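Local structure of Abbfa_003403 (Acinetobacter baumannii, 4ZXH) at residues 1166-1171 with 1251-1256; 1142-1147 with 1258-1263; 1107-1112 with 1243-1248. The protein probably activates an amino acid, carries it on a phosphopantetheine arm, condenses it with another acyl group and releases the product, as a four-domain nonribosomal peptide synthetase. All blocks are in the same frame, centred on the assembly; numbering follows the deposited sequence.

Interaction 1: residues 1166-1171 with 1251-1256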
loop_
_atom_site.group_PDB
_atom_site.type_symbol
_atom_site.label_atom_id
_atom_site.label_comp_id
_atom_site.label_asym_id
_atom_site.label_seq_id
_atom_site.Cartn_x
_atom_site.Cartn_y
_atom_site.Cartn_z
ATOM N N ARG A 1166 -51.750 7.258 -13.573
ATOM C CA ARG A 1166 -53.172 6.952 -13.424
ATOM C C ARG A 1166 -53.890 8.163 -12.837
ATOM O O ARG A 1166 -53.414 8.791 -11.905
ATOM C CB ARG A 1166 -53.316 5.686 -12.608
ATOM C CG ARG A 1166 -52.484 4.655 -13.341
ATOM C CD ARG A 1166 -52.026 3.492 -12.568
ATOM N NE ARG A 1166 -51.346 2.597 -13.487
ATOM C CZ ARG A 1166 -50.587 1.582 -13.110
ATOM N NH1 ARG A 1166 -50.420 1.343 -11.824
ATOM N NH2 ARG A 1166 -50.017 0.802 -14.017
ATOM N N ALA A 1167 -54.976 8.559 -13.480
ATOM C CA ALA A 1167 -55.665 9.775 -13.099
ATOM C C ALA A 1167 -56.202 9.586 -11.692
ATOM O O ALA A 1167 -56.610 8.476 -11.332
ATOM C CB ALA A 1167 -56.798 10.096 -14.086
ATOM N N PRO A 1168 -56.177 10.661 -10.885
ATOM C CA PRO A 1168 -56.688 10.638 -9.507
ATOM C C PRO A 1168 -58.218 10.596 -9.458
ATOM O O PRO A 1168 -58.871 11.593 -9.158
ATOM C CB PRO A 1168 -56.147 11.938 -8.918
ATOM C CG PRO A 1168 -56.024 12.849 -10.077
ATOM C CD PRO A 1168 -55.639 11.985 -11.252
ATOM N N ILE A 1169 -58.783 9.440 -9.775
ATOM C CA ILE A 1169 -60.221 9.247 -9.717
ATOM C C ILE A 1169 -60.473 7.933 -8.966
ATOM O O ILE A 1169 -59.600 7.073 -8.919
ATOM C CB ILE A 1169 -60.849 9.237 -11.135
ATOM C CG1 ILE A 1169 -60.363 8.025 -11.951
ATOM C CG2 ILE A 1169 -60.559 10.562 -11.864
ATOM C CD1 ILE A 1169 -61.125 7.820 -13.257
ATOM N N PRO A 1170 -61.646 7.793 -8.339
ATOM C CA PRO A 1170 -61.993 6.609 -7.534
ATOM C C PRO A 1170 -61.740 5.227 -8.166
ATOM O O PRO A 1170 -61.194 4.373 -7.466
ATOM C CB PRO A 1170 -63.491 6.817 -7.281
ATOM C CG PRO A 1170 -63.620 8.289 -7.146
ATOM C CD PRO A 1170 -62.647 8.865 -8.175
ATOM N N GLU A 1171 -62.127 5.003 -9.426
ATOM C CA GLU A 1171 -61.851 3.739 -10.132
ATOM C C GLU A 1171 -60.394 3.259 -10.003
ATOM O O GLU A 1171 -60.111 2.062 -10.048
ATOM C CB GLU A 1171 -62.139 3.867 -11.630
ATOM C CG GLU A 1171 -63.545 4.178 -12.073
ATOM C CD GLU A 1171 -63.855 5.674 -12.147
ATOM O OE1 GLU A 1171 -63.374 6.459 -11.290
ATOM O OE2 GLU A 1171 -64.563 6.065 -13.103
ATOM N N GLN A 1251 -55.015 7.746 -1.910
ATOM C CA GLN A 1251 -56.293 7.233 -1.467
ATOM C C GLN A 1251 -57.289 8.336 -1.144
ATOM O O GLN A 1251 -58.490 8.101 -1.153
ATOM C CB GLN A 1251 -56.070 6.357 -0.242
ATOM C CG GLN A 1251 -57.114 5.304 0.001
ATOM C CD GLN A 1251 -56.573 4.185 0.877
ATOM O OE1 GLN A 1251 -55.351 4.030 1.016
ATOM N NE2 GLN A 1251 -57.478 3.405 1.485
ATOM N N THR A 1252 -56.794 9.542 -0.868
ATOM C CA THR A 1252 -57.672 10.646 -0.462
ATOM C C THR A 1252 -57.615 11.893 -1.371
ATOM O O THR A 1252 -57.966 12.997 -0.942
ATOM C CB THR A 1252 -57.351 11.085 0.985
ATOM O OG1 THR A 1252 -55.986 11.503 1.068
ATOM C CG2 THR A 1252 -57.577 9.932 1.966
ATOM N N TYR A 1253 -57.196 11.716 -2.624
ATOM C CA TYR A 1253 -57.069 12.823 -3.572
ATOM C C TYR A 1253 -58.034 12.699 -4.758
ATOM O O TYR A 1253 -57.834 11.854 -5.630
ATOM C CB TYR A 1253 -55.625 12.911 -4.083
ATOM C CG TYR A 1253 -55.400 14.089 -4.999
ATOM C CD1 TYR A 1253 -55.715 15.370 -4.582
ATOM C CD2 TYR A 1253 -54.864 13.926 -6.275
ATOM C CE1 TYR A 1253 -55.523 16.464 -5.401
ATOM C CE2 TYR A 1253 -54.667 15.030 -7.112
ATOM C CZ TYR A 1253 -55.007 16.301 -6.657
ATOM O OH TYR A 1253 -54.833 17.421 -7.440
ATOM N N PHE A 1254 -59.078 13.530 -4.800
ATOM C CA PHE A 1254 -60.042 13.466 -5.907
ATOM C C PHE A 1254 -60.454 14.849 -6.404
ATOM O O PHE A 1254 -61.533 15.343 -6.076
ATOM C CB PHE A 1254 -61.250 12.637 -5.481
ATOM C CG PHE A 1254 -60.862 11.303 -4.949
ATOM C CD1 PHE A 1254 -60.421 10.303 -5.816
ATOM C CD2 PHE A 1254 -60.840 11.065 -3.583
ATOM C CE1 PHE A 1254 -60.005 9.077 -5.333
ATOM C CE2 PHE A 1254 -60.423 9.842 -3.086
ATOM C CZ PHE A 1254 -60.001 8.842 -3.961
ATOM N N PRO A 1255 -59.582 15.474 -7.218
ATOM C CA PRO A 1255 -59.747 16.862 -7.666
ATOM C C PRO A 1255 -60.827 16.993 -8.721
ATOM O O PRO A 1255 -60.949 16.115 -9.571
ATOM C CB PRO A 1255 -58.376 17.207 -8.252
ATOM C CG PRO A 1255 -57.845 15.901 -8.740
ATOM C CD PRO A 1255 -58.356 14.860 -7.774
ATOM N N GLU A 1256 -61.605 18.066 -8.650
ATOM C CA GLU A 1256 -62.585 18.378 -9.685
ATOM C C GLU A 1256 -61.855 18.672 -10.996
ATOM O O GLU A 1256 -60.672 19.031 -10.988
ATOM C CB GLU A 1256 -63.478 19.559 -9.260
ATOM C CG GLU A 1256 -64.423 19.264 -8.076
ATOM C CD GLU A 1256 -63.771 19.455 -6.704
ATOM O OE1 GLU A 1256 -62.566 19.784 -6.654
ATOM O OE2 GLU A 1256 -64.464 19.269 -5.673
#
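Three prolines and two aromatic rings make this contact, which has no hydrogen bond between 1166-1171 and 1251-1256. Pro1168 sits at its centre: its CB meets Tyr1253 CD2 at 3.5 Å, while its CG meets Pro1255 CG at 3.8 Å, the two pyrrolidine rings crossing at about a right angle. Pro1170 CD is 3.5 Å from Phe1254 CD1, the side chains crossing obliquely, and the carbonyl carbon of Ile1169 lies at the edge of the same phenyl ring. Torsions send the aromatics different ways: Tyr1253 has CG anti to its backbone N (chi1 -176°), whereas Phe1254 has CG anti to its carbonyl carbon (chi1 -53°). Within its own segment, Pro1255 CD rests over the centre of one tyrosine face, 3.7 Å above the plane. Beyond these, Tyr1253 OH is hydrogen-bonded to Glu1145 OE1, which fixes the far end of the ring, and Trp1280 packs on Pro1168. An inverse gamma turn, closed by Ile1169 N to Ala1167 O at 2.8 Å, presents the Pro1168 ring. The touching residues lie mostly in the loops at the two ends of the helical insertion between strands 1157-1163 and 1262-1267, consistent with the base of a thioesterase lid on an alpha/beta-hydrolase core.

Interaction 2: residues 1142-1147 with 1258-1263; sequences IAYEIS and EDFPIL
The rings of Tyr1144 and Phe1260 form an offset edge-to-face pair, with the phenylalanine edge directed at the tyrosine face, centroids 5.7 Å apart and planes at 79°. Over one face of Phe1260 lies Ser1147 CB, 3.7 Å from the ring centroid and 17° off the normal, a CH-pi contact. Glu1258 O approaches the tyrosine at its edge, and Trp1280 makes a further edge-to-face pair with that ring. This is the helix-on-sheet packing of an alpha/beta hydrolase: helix 1138-1152 faces strand 1262-1267 and the loop leading into it. Tyr1144 reaches across because its CG is anti to the backbone N (chi1 -169°), whereas Ser1147 and Phe1260 point their CB atoms toward the opposing segment. Ile1262 CD1 adds an apolar touch to Tyr1144 CE1 at 4.4 Å, and Ile1160 of the adjacent strand 1157-1163 packs on both Ser1147 and Phe1260. Turned back onto its own helix, Ser1147 OG donates to Ala1143 O (2.7 Å), approaching from above the carbonyl plane; the same oxygen accepts from Ser1147 N, so two donors grip it. Tyr1144 OH donates a hydrogen bond to Glu1258 O, 2.9 Å long and lying in the carbonyl plane on a lone pair.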
loop_
_atom_site.group_PDB
_atom_site.type_symbol
_atom_site.label_atom_id
_atom_site.label_comp_id
_atom_site.label_asym_id
_atom_site.label_seq_id
_atom_site.Cartn_x
_atom_site.Cartn_y
_atom_site.Cartn_z
ATOM N N ILE A 1142 -49.038 14.537 -8.275
ATOM C CA ILE A 1142 -48.478 15.661 -7.528
ATOM C C ILE A 1142 -48.375 16.899 -8.406
ATOM O O ILE A 1142 -48.849 17.977 -8.017
ATOM C CB ILE A 1142 -47.102 15.330 -6.967
ATOM C CG1 ILE A 1142 -47.222 14.208 -5.933
ATOM C CG2 ILE A 1142 -46.457 16.554 -6.363
ATOM C CD1 ILE A 1142 -45.921 13.780 -5.343
ATOM N N ALA A 1143 -47.789 16.731 -9.599
ATOM C CA ALA A 1143 -47.660 17.819 -10.580
ATOM C C ALA A 1143 -48.981 18.496 -10.883
ATOM O O ALA A 1143 -49.046 19.720 -11.019
ATOM C CB ALA A 1143 -47.063 17.308 -11.860
ATOM N N TYR A 1144 -50.032 17.691 -10.989
ATOM C CA TYR A 1144 -51.364 18.204 -11.263
ATOM C C TYR A 1144 -51.793 19.121 -10.135
ATOM O O TYR A 1144 -52.223 20.251 -10.382
ATOM C CB TYR A 1144 -52.351 17.053 -11.438
ATOM C CG TYR A 1144 -53.722 17.433 -11.973
ATOM C CD1 TYR A 1144 -53.891 17.830 -13.296
ATOM C CD2 TYR A 1144 -54.849 17.336 -11.173
ATOM C CE1 TYR A 1144 -55.141 18.152 -13.797
ATOM C CE2 TYR A 1144 -56.108 17.647 -11.661
ATOM C CZ TYR A 1144 -56.250 18.059 -12.969
ATOM O OH TYR A 1144 -57.506 18.371 -13.455
ATOM N N GLU A 1145 -51.644 18.652 -8.895
ATOM C CA GLU A 1145 -52.077 19.448 -7.744
ATOM C C GLU A 1145 -51.193 20.688 -7.545
ATOM O O GLU A 1145 -51.670 21.744 -7.125
ATOM C CB GLU A 1145 -52.101 18.599 -6.463
ATOM C CG GLU A 1145 -52.369 19.396 -5.183
ATOM C CD GLU A 1145 -53.746 20.075 -5.167
ATOM O OE1 GLU A 1145 -54.653 19.642 -5.922
ATOM O OE2 GLU A 1145 -53.919 21.040 -4.388
ATOM N N ILE A 1146 -49.909 20.565 -7.858
ATOM C CA ILE A 1146 -49.031 21.723 -7.799
ATOM C C ILE A 1146 -49.461 22.751 -8.838
ATOM O O ILE A 1146 -49.501 23.946 -8.537
ATOM C CB ILE A 1146 -47.575 21.339 -7.998
ATOM C CG1 ILE A 1146 -47.053 20.708 -6.714
ATOM C CG2 ILE A 1146 -46.746 22.548 -8.302
ATOM C CD1 ILE A 1146 -45.615 20.331 -6.787
ATOM N N SER A 1147 -49.823 22.291 -10.035
ATOM C CA SER A 1147 -50.360 23.197 -11.051
ATOM C C SER A 1147 -51.611 23.897 -10.562
ATOM O O SER A 1147 -51.749 25.102 -10.734
ATOM C CB SER A 1147 -50.688 22.457 -12.336
ATOM O OG SER A 1147 -49.574 21.730 -12.792
ATOM N N GLU A 1258 -60.124 20.154 -14.222
ATOM C CA GLU A 1258 -59.464 21.427 -14.506
ATOM C C GLU A 1258 -58.477 21.253 -15.658
ATOM O O GLU A 1258 -57.700 20.299 -15.670
ATOM C CB GLU A 1258 -58.742 21.964 -13.265
ATOM C CG GLU A 1258 -58.170 23.365 -13.464
ATOM C CD GLU A 1258 -57.821 24.052 -12.157
ATOM O OE1 GLU A 1258 -58.031 23.425 -11.092
ATOM O OE2 GLU A 1258 -57.359 25.220 -12.199
ATOM N N ASP A 1259 -58.510 22.166 -16.623
ATOM C CA ASP A 1259 -57.666 22.029 -17.807
ATOM C C ASP A 1259 -56.294 22.664 -17.649
ATOM O O ASP A 1259 -56.166 23.844 -17.349
ATOM C CB ASP A 1259 -58.354 22.617 -19.036
ATOM C CG ASP A 1259 -59.424 21.704 -19.596
ATOM O OD1 ASP A 1259 -59.705 20.652 -18.969
ATOM O OD2 ASP A 1259 -59.972 22.030 -20.673
ATOM N N PHE A 1260 -55.271 21.841 -17.832
ATOM C CA PHE A 1260 -53.900 22.296 -17.915
ATOM C C PHE A 1260 -53.328 21.744 -19.206
ATOM O O PHE A 1260 -53.780 20.704 -19.678
ATOM C CB PHE A 1260 -53.083 21.818 -16.716
ATOM C CG PHE A 1260 -53.474 22.452 -15.425
ATOM C CD1 PHE A 1260 -52.974 23.695 -15.072
ATOM C CD2 PHE A 1260 -54.314 21.796 -14.542
ATOM C CE1 PHE A 1260 -53.327 24.288 -13.873
ATOM C CE2 PHE A 1260 -54.672 22.382 -13.338
ATOM C CZ PHE A 1260 -54.178 23.629 -13.002
ATOM N N PRO A 1261 -52.335 22.428 -19.791
ATOM C CA PRO A 1261 -51.687 21.830 -20.963
ATOM C C PRO A 1261 -50.861 20.607 -20.542
ATOM O O PRO A 1261 -49.887 20.734 -19.804
ATOM C CB PRO A 1261 -50.808 22.964 -21.492
ATOM C CG PRO A 1261 -50.509 23.790 -20.292
ATOM C CD PRO A 1261 -51.684 23.678 -19.366
ATOM N N ILE A 1262 -51.276 19.427 -20.989
ATOM C CA ILE A 1262 -50.712 18.175 -20.492
ATOM C C ILE A 1262 -50.186 17.286 -21.602
ATOM O O ILE A 1262 -50.838 17.115 -22.634
ATOM C CB ILE A 1262 -51.767 17.375 -19.695
ATOM C CG1 ILE A 1262 -52.126 18.097 -18.402
ATOM C CG2 ILE A 1262 -51.270 15.978 -19.372
ATOM C CD1 ILE A 1262 -53.256 17.443 -17.674
ATOM N N LEU A 1263 -49.007 16.719 -21.386
ATOM C CA LEU A 1263 -48.512 15.635 -22.227
ATOM C C LEU A 1263 -48.587 14.342 -21.429
ATOM O O LEU A 1263 -47.891 14.195 -20.412
ATOM C CB LEU A 1263 -47.076 15.899 -22.693
ATOM C CG LEU A 1263 -46.353 14.745 -23.391
ATOM C CD1 LEU A 1263 -47.051 14.414 -24.687
ATOM C CD2 LEU A 1263 -44.889 15.096 -23.644
#

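Interaction 3: residues 1107-1112 with 1243-1248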
loop_
_atom_site.group_PDB
_atom_site.type_symbol
_atom_site.label_atom_id
_atom_site.label_comp_id
_atom_site.label_asym_id
_atom_site.label_seq_id
_atom_site.Cartn_x
_atom_site.Cartn_y
_atom_site.Cartn_z
ATOM N N ALA A 1107 -42.883 12.512 6.028
ATOM C CA ALA A 1107 -43.643 12.338 4.796
ATOM C C ALA A 1107 -45.024 12.923 4.975
ATOM O O ALA A 1107 -45.730 12.613 5.951
ATOM C CB ALA A 1107 -43.740 10.878 4.414
ATOM N N GLU A 1108 -45.398 13.790 4.042
ATOM C CA GLU A 1108 -46.752 14.305 3.979
ATOM C C GLU A 1108 -47.768 13.203 3.624
ATOM O O GLU A 1108 -47.453 12.267 2.877
ATOM C CB GLU A 1108 -46.811 15.448 2.969
ATOM C CG GLU A 1108 -46.060 16.698 3.431
ATOM C CD GLU A 1108 -46.614 17.274 4.739
ATOM O OE1 GLU A 1108 -47.820 17.073 5.034
ATOM O OE2 GLU A 1108 -45.836 17.927 5.472
ATOM N N VAL A 1109 -48.985 13.317 4.154
ATOM C CA VAL A 1109 -50.039 12.344 3.865
ATOM C C VAL A 1109 -51.226 12.938 3.101
ATOM O O VAL A 1109 -52.212 12.254 2.817
ATOM C CB VAL A 1109 -50.568 11.702 5.156
ATOM C CG1 VAL A 1109 -49.508 10.788 5.767
ATOM C CG2 VAL A 1109 -51.024 12.773 6.129
ATOM N N ALA A 1110 -51.141 14.215 2.777
ATOM C CA ALA A 1110 -52.170 14.842 1.969
ATOM C C ALA A 1110 -51.513 15.504 0.775
ATOM O O ALA A 1110 -50.613 16.325 0.946
ATOM C CB ALA A 1110 -52.949 15.849 2.782
ATOM N N ILE A 1111 -51.949 15.148 -0.429
ATOM C CA ILE A 1111 -51.349 15.708 -1.638
ATOM C C ILE A 1111 -51.404 17.231 -1.629
ATOM O O ILE A 1111 -50.450 17.894 -2.051
ATOM C CB ILE A 1111 -52.023 15.161 -2.911
ATOM C CG1 ILE A 1111 -51.334 13.867 -3.326
ATOM C CG2 ILE A 1111 -51.879 16.102 -4.047
ATOM C CD1 ILE A 1111 -51.499 13.524 -4.762
ATOM N N GLU A 1112 -52.490 17.784 -1.105
ATOM C CA GLU A 1112 -52.635 19.236 -1.041
ATOM C C GLU A 1112 -51.494 19.852 -0.204
ATOM O O GLU A 1112 -50.919 20.880 -0.585
ATOM C CB GLU A 1112 -54.023 19.621 -0.488
ATOM C CG GLU A 1112 -55.241 19.217 -1.397
ATOM C CD GLU A 1112 -55.867 17.820 -1.091
ATOM O OE1 GLU A 1112 -55.230 16.987 -0.400
ATOM O OE2 GLU A 1112 -57.010 17.552 -1.551
ATOM N N TYR A 1243 -43.630 5.291 1.687
ATOM C CA TYR A 1243 -44.472 4.518 0.785
ATOM C C TYR A 1243 -45.937 4.518 1.261
ATOM O O TYR A 1243 -46.857 4.808 0.474
ATOM C CB TYR A 1243 -43.918 3.089 0.665
ATOM C CG TYR A 1243 -44.715 2.150 -0.227
ATOM C CD1 TYR A 1243 -44.569 2.193 -1.610
ATOM C CD2 TYR A 1243 -45.596 1.197 0.322
ATOM C CE1 TYR A 1243 -45.292 1.347 -2.428
ATOM C CE2 TYR A 1243 -46.316 0.335 -0.479
ATOM C CZ TYR A 1243 -46.152 0.417 -1.862
ATOM O OH TYR A 1243 -46.846 -0.418 -2.698
ATOM N N LEU A 1244 -46.159 4.231 2.547
ATOM C CA LEU A 1244 -47.522 4.184 3.089
ATOM C C LEU A 1244 -48.173 5.560 3.018
ATOM O O LEU A 1244 -49.360 5.665 2.740
ATOM C CB LEU A 1244 -47.536 3.669 4.539
ATOM C CG LEU A 1244 -47.166 2.192 4.724
ATOM C CD1 LEU A 1244 -47.042 1.848 6.174
ATOM C CD2 LEU A 1244 -48.158 1.269 4.048
ATOM N N ALA A 1245 -47.383 6.606 3.262
ATOM C CA ALA A 1245 -47.890 7.974 3.332
ATOM C C ALA A 1245 -48.395 8.427 1.978
ATOM O O ALA A 1245 -49.469 9.031 1.856
ATOM C CB ALA A 1245 -46.819 8.905 3.827
ATOM N N ASN A 1246 -47.617 8.119 0.947
ATOM C CA ASN A 1246 -48.029 8.453 -0.405
ATOM C C ASN A 1246 -49.256 7.646 -0.797
ATOM O O ASN A 1246 -50.116 8.140 -1.528
ATOM C CB ASN A 1246 -46.882 8.229 -1.379
ATOM C CG ASN A 1246 -45.829 9.329 -1.296
ATOM O OD1 ASN A 1246 -46.119 10.462 -0.885
ATOM N ND2 ASN A 1246 -44.601 9.004 -1.702
ATOM N N GLY A 1247 -49.357 6.418 -0.283
ATOM C CA GLY A 1247 -50.530 5.597 -0.540
ATOM C C GLY A 1247 -51.807 6.254 -0.038
ATOM O O GLY A 1247 -52.769 6.419 -0.781
ATOM N N ILE A 1248 -51.806 6.616 1.241
ATOM C CA ILE A 1248 -52.903 7.328 1.869
ATOM C C ILE A 1248 -53.187 8.648 1.145
ATOM O O ILE A 1248 -54.342 9.067 1.034
ATOM C CB ILE A 1248 -52.580 7.602 3.343
ATOM C CG1 ILE A 1248 -52.348 6.289 4.081
ATOM C CG2 ILE A 1248 -53.678 8.340 3.999
ATOM C CD1 ILE A 1248 -51.829 6.475 5.509
HETATM O O HOH W 1 -45.348 11.907 1.317
#
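An extended lead-in runs past a regular helix, and the backbones come close: Val1109 CA and Ala1245 CA are 4.9 Å apart. Ala1107 and Glu1108 have polyproline-like backbone angles, Val1109 turns the chain at psi 2°, and Ala1110 takes the N-cap position of helix 1111-1125. The other segment lies within helix 1233-1251, where Gly1247 N bonds to Tyr1243 O and Ile1248 N to Leu1244 O. The small side chain of Ala1245, aimed at the loop, is consistent with so near an approach. Its CB meets Ala1107 CB tip to tip at 3.7 Å, Val1109 CG1 at 3.8 Å and Glu1108 O at 3.6 Å, so three consecutive loop residues all touch one methyl group. Val1109 brings CG1 into place with that branch anti to its own carbonyl carbon (chi1 -70°), and Ile1248, one helical turn on from Ala1245, adds a looser contact with Val1109 at the solvent-exposed side. The polar link is indirect: one water donates to Glu1108 O at 2.6 Å and to Asn1246 OD1 at 2.7 Å, serving both acceptors with its two protons. Asn1246 ND2 is hydrogen-bonded to Ile1073 O, which fixes the amide's rotation and turns OD1 to the water. Helix 1233-1251 closes the mostly helical insertion before strand 1262-1267, and the contact joins it to the loop leading into helix 1111-1125, consistent with the lid region of alpha/beta-hydrolase thioesterases.

Overall arrangement
All three contacts belong to the thioesterase domain, and none of the six segments contributes to the phosphopantetheine pocket. Interaction 1 lies with its centre about 13 Å from the centres of both others, which are themselves about 19 Å apart. Besides the Tyr1253-Glu1145 bond, interactions 1 and 2 are tied by Pro1255 CG, 3.8 Å from Tyr1144 CE2. Tyr1253 also reaches interaction 3, its CD2 being 3.7 Å from Ile1111 CD1. Interactions 2 and 3 touch directly, Glu1145 CB to Ile1111 CG2 at 3.5 Å. Helix 1138-1152 starts at a probable nucleophile elbow, and Arg1166 touches His1297 of a putative Cys-His-Asp triad, which relates the cluster to the likely catalytic centre.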